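Local coordinates for sporulation inhibitor of replication protein SirA (Bacillus subtilis, PDB 4TPS) that inhibits DNA replication initiation during sporulation, preventing overinitiation and enforcing diploidy, perhaps through binding domain I of DnaA, at residues A[11-16]-A[130-135]. Sequence-based numbering, arbitrary orientation.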
loop_
_atom_site.group_PDB
_atom_site.type_symbol
_atom_site.label_atom_id
_atom_site.label_comp_id
_atom_site.label_asym_id
_atom_site.label_seq_id
_atom_site.Cartn_x
_atom_site.Cartn_y
_atom_site.Cartn_z
ATOM N N TYR A 11 -3.792 13.883 8.501
ATOM C CA TYR A 11 -2.876 12.817 8.060
ATOM C C TYR A 11 -3.645 11.508 7.902
ATOM O O TYR A 11 -4.516 11.153 8.757
ATOM C CB TYR A 11 -1.840 12.560 9.136
ATOM C CG TYR A 11 -1.031 13.711 9.524
ATOM C CD1 TYR A 11 0.093 14.068 8.823
ATOM C CD2 TYR A 11 -1.420 14.498 10.644
ATOM C CE1 TYR A 11 0.850 15.157 9.227
ATOM C CE2 TYR A 11 -0.665 15.544 11.061
ATOM C CZ TYR A 11 0.460 15.883 10.366
ATOM O OH TYR A 11 1.171 16.971 10.874
ATOM N N TYR A 12 -3.316 10.787 6.831
ATOM C CA TYR A 12 -3.685 9.381 6.674
ATOM C C TYR A 12 -2.407 8.586 6.922
ATOM O O TYR A 12 -1.359 8.866 6.306
ATOM C CB TYR A 12 -4.228 9.167 5.279
ATOM C CG TYR A 12 -5.534 9.848 5.039
ATOM C CD1 TYR A 12 -5.580 11.157 4.697
ATOM C CD2 TYR A 12 -6.717 9.165 5.128
ATOM C CE1 TYR A 12 -6.792 11.797 4.431
ATOM C CE2 TYR A 12 -7.902 9.770 4.887
ATOM C CZ TYR A 12 -7.953 11.101 4.519
ATOM O OH TYR A 12 -9.240 11.667 4.321
ATOM N N THR A 13 -2.488 7.651 7.870
ATOM C CA THR A 13 -1.315 6.927 8.345
ATOM C C THR A 13 -1.559 5.448 8.186
ATOM O O THR A 13 -2.608 4.928 8.588
ATOM C CB THR A 13 -0.983 7.305 9.771
ATOM O OG1 THR A 13 -0.818 8.726 9.886
ATOM C CG2 THR A 13 0.303 6.681 10.244
ATOM N N TYR A 14 -0.641 4.799 7.450
ATOM C CA TYR A 14 -0.715 3.331 7.232
ATOM C C TYR A 14 0.527 2.637 7.770
ATOM O O TYR A 14 1.601 3.224 7.844
ATOM C CB TYR A 14 -0.837 3.038 5.719
ATOM C CG TYR A 14 -2.172 3.382 5.113
ATOM C CD1 TYR A 14 -2.457 4.688 4.686
ATOM C CD2 TYR A 14 -3.102 2.405 4.874
ATOM C CE1 TYR A 14 -3.661 4.983 4.069
ATOM C CE2 TYR A 14 -4.328 2.685 4.257
ATOM C CZ TYR A 14 -4.607 3.981 3.874
ATOM O OH TYR A 14 -5.777 4.276 3.281
ATOM N N LEU A 15 0.325 1.375 8.173
ATOM C CA LEU A 15 1.378 0.507 8.653
ATOM C C LEU A 15 1.863 -0.314 7.442
ATOM O O LEU A 15 1.136 -1.211 6.952
ATOM C CB LEU A 15 0.837 -0.396 9.743
ATOM C CG LEU A 15 1.867 -1.244 10.455
ATOM C CD1 LEU A 15 3.041 -0.427 10.937
ATOM C CD2 LEU A 15 1.236 -2.038 11.589
ATOM N N ILE A 16 3.012 0.057 6.917
ATOM C CA ILE A 16 3.519 -0.513 5.643
ATOM C C ILE A 16 4.262 -1.830 5.954
ATOM O O ILE A 16 5.004 -1.944 6.923
ATOM C CB ILE A 16 4.477 0.456 4.916
ATOM C CG1 ILE A 16 3.869 1.854 4.740
ATOM C CG2 ILE A 16 4.949 -0.125 3.571
ATOM C CD1 ILE A 16 2.558 1.861 4.017
ATOM N N PRO A 130 8.360 0.990 13.534
ATOM C CA PRO A 130 9.054 1.952 12.644
ATOM C C PRO A 130 8.405 2.095 11.258
ATOM O O PRO A 130 8.845 2.924 10.436
ATOM C CB PRO A 130 10.454 1.352 12.509
ATOM C CG PRO A 130 10.241 -0.104 12.630
ATOM C CD PRO A 130 9.125 -0.279 13.636
ATOM N N CYS A 131 7.342 1.336 11.020
ATOM C CA CYS A 131 6.777 1.211 9.683
ATOM C C CYS A 131 5.536 2.039 9.397
ATOM O O CYS A 131 4.847 1.773 8.360
ATOM C CB CYS A 131 6.412 -0.257 9.437
ATOM S SG CYS A 131 7.909 -1.292 9.436
ATOM N N PHE A 132 5.212 3.018 10.255
ATOM C CA PHE A 132 4.062 3.890 9.943
ATOM C C PHE A 132 4.511 4.978 8.985
ATOM O O PHE A 132 5.468 5.694 9.214
ATOM C CB PHE A 132 3.472 4.511 11.194
ATOM C CG PHE A 132 2.686 3.548 12.061
ATOM C CD1 PHE A 132 1.413 3.139 11.663
ATOM C CD2 PHE A 132 3.224 3.053 13.239
ATOM C CE1 PHE A 132 0.704 2.271 12.468
ATOM C CE2 PHE A 132 2.516 2.139 14.034
ATOM C CZ PHE A 132 1.255 1.758 13.654
ATOM N N LEU A 133 3.783 5.085 7.893
ATOM C CA LEU A 133 3.903 6.167 6.905
ATOM C C LEU A 133 2.723 7.130 7.012
ATOM O O LEU A 133 1.578 6.738 6.825
ATOM C CB LEU A 133 3.927 5.539 5.528
ATOM C CG LEU A 133 4.208 6.476 4.354
ATOM C CD1 LEU A 133 5.688 6.946 4.394
ATOM C CD2 LEU A 133 3.946 5.740 3.028
ATOM N N ALA A 134 3.003 8.380 7.378
ATOM C CA ALA A 134 1.951 9.383 7.621
ATOM C C ALA A 134 1.964 10.346 6.426
ATOM O O ALA A 134 3.030 10.790 5.988
ATOM C CB ALA A 134 2.301 10.176 8.895
ATOM N N MET A 135 0.783 10.713 5.925
ATOM C CA MET A 135 0.709 11.490 4.727
ATOM C C MET A 135 -0.421 12.500 4.852
ATOM O O MET A 135 -1.573 12.105 5.145
ATOM C CB MET A 135 0.334 10.560 3.585
ATOM C CG MET A 135 1.396 9.499 3.217
ATOM S SD MET A 135 0.755 8.128 2.221
ATOM C CE MET A 135 -0.042 7.136 3.459
#
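Strands 11-16 and 132-135 run antiparallel, and five backbone hydrogen bonds join the two segments. Y12 and M135 form one hydrogen-bonded pair and Y14 and L133 the next. The bond from M135 N to Y12 O is the most bent, 136° at the hydrogen. A fifth bond, I16 N to C131 O at 2.9 Å, carries the ladder past F132.

T13, L15, F132 and A134 share one face, where L15 and F132 make a non-hydrogen-bonded pair. L15 has CG anti to the backbone N (chi1 -173°), and its CD1 sits over the centre of the F132 ring, 3.8 Å from the centroid, a CH-pi contact almost along the ring normal. The T13 and F132 side chains cross at about a right angle, T13 CG2 4.0 Å from F132 CB. T13 OG1, buried without a polar partner in the model, lies 3.6 Å from A134 CB.

The other face carries Y12, Y14, L133 and M135. M135 bends at chi3 (-79°), which brings CE to 3.7 Å from Y14 CD1. The I16 and L133 side chains cross obliquely, with I16 CG1 3.8 Å from L133 CB.

C131 SG is covalently linked to beta-mercaptoethanol, probably from crystallisation. Y14 OH is hydrogen-bonded to H39, and Y11 OH to E118 and R141.

The pair joins the N- and C-terminal parts of the fold: strand 9-16 is an inner strand of the antiparallel sheet, also pairing with 106-113, and strand 132-136 with 141-144. Helix 28-39 packs on the Y14 and M135 face through F32 and F35. Y11 meets F122 of helix 116-128 edge-to-face.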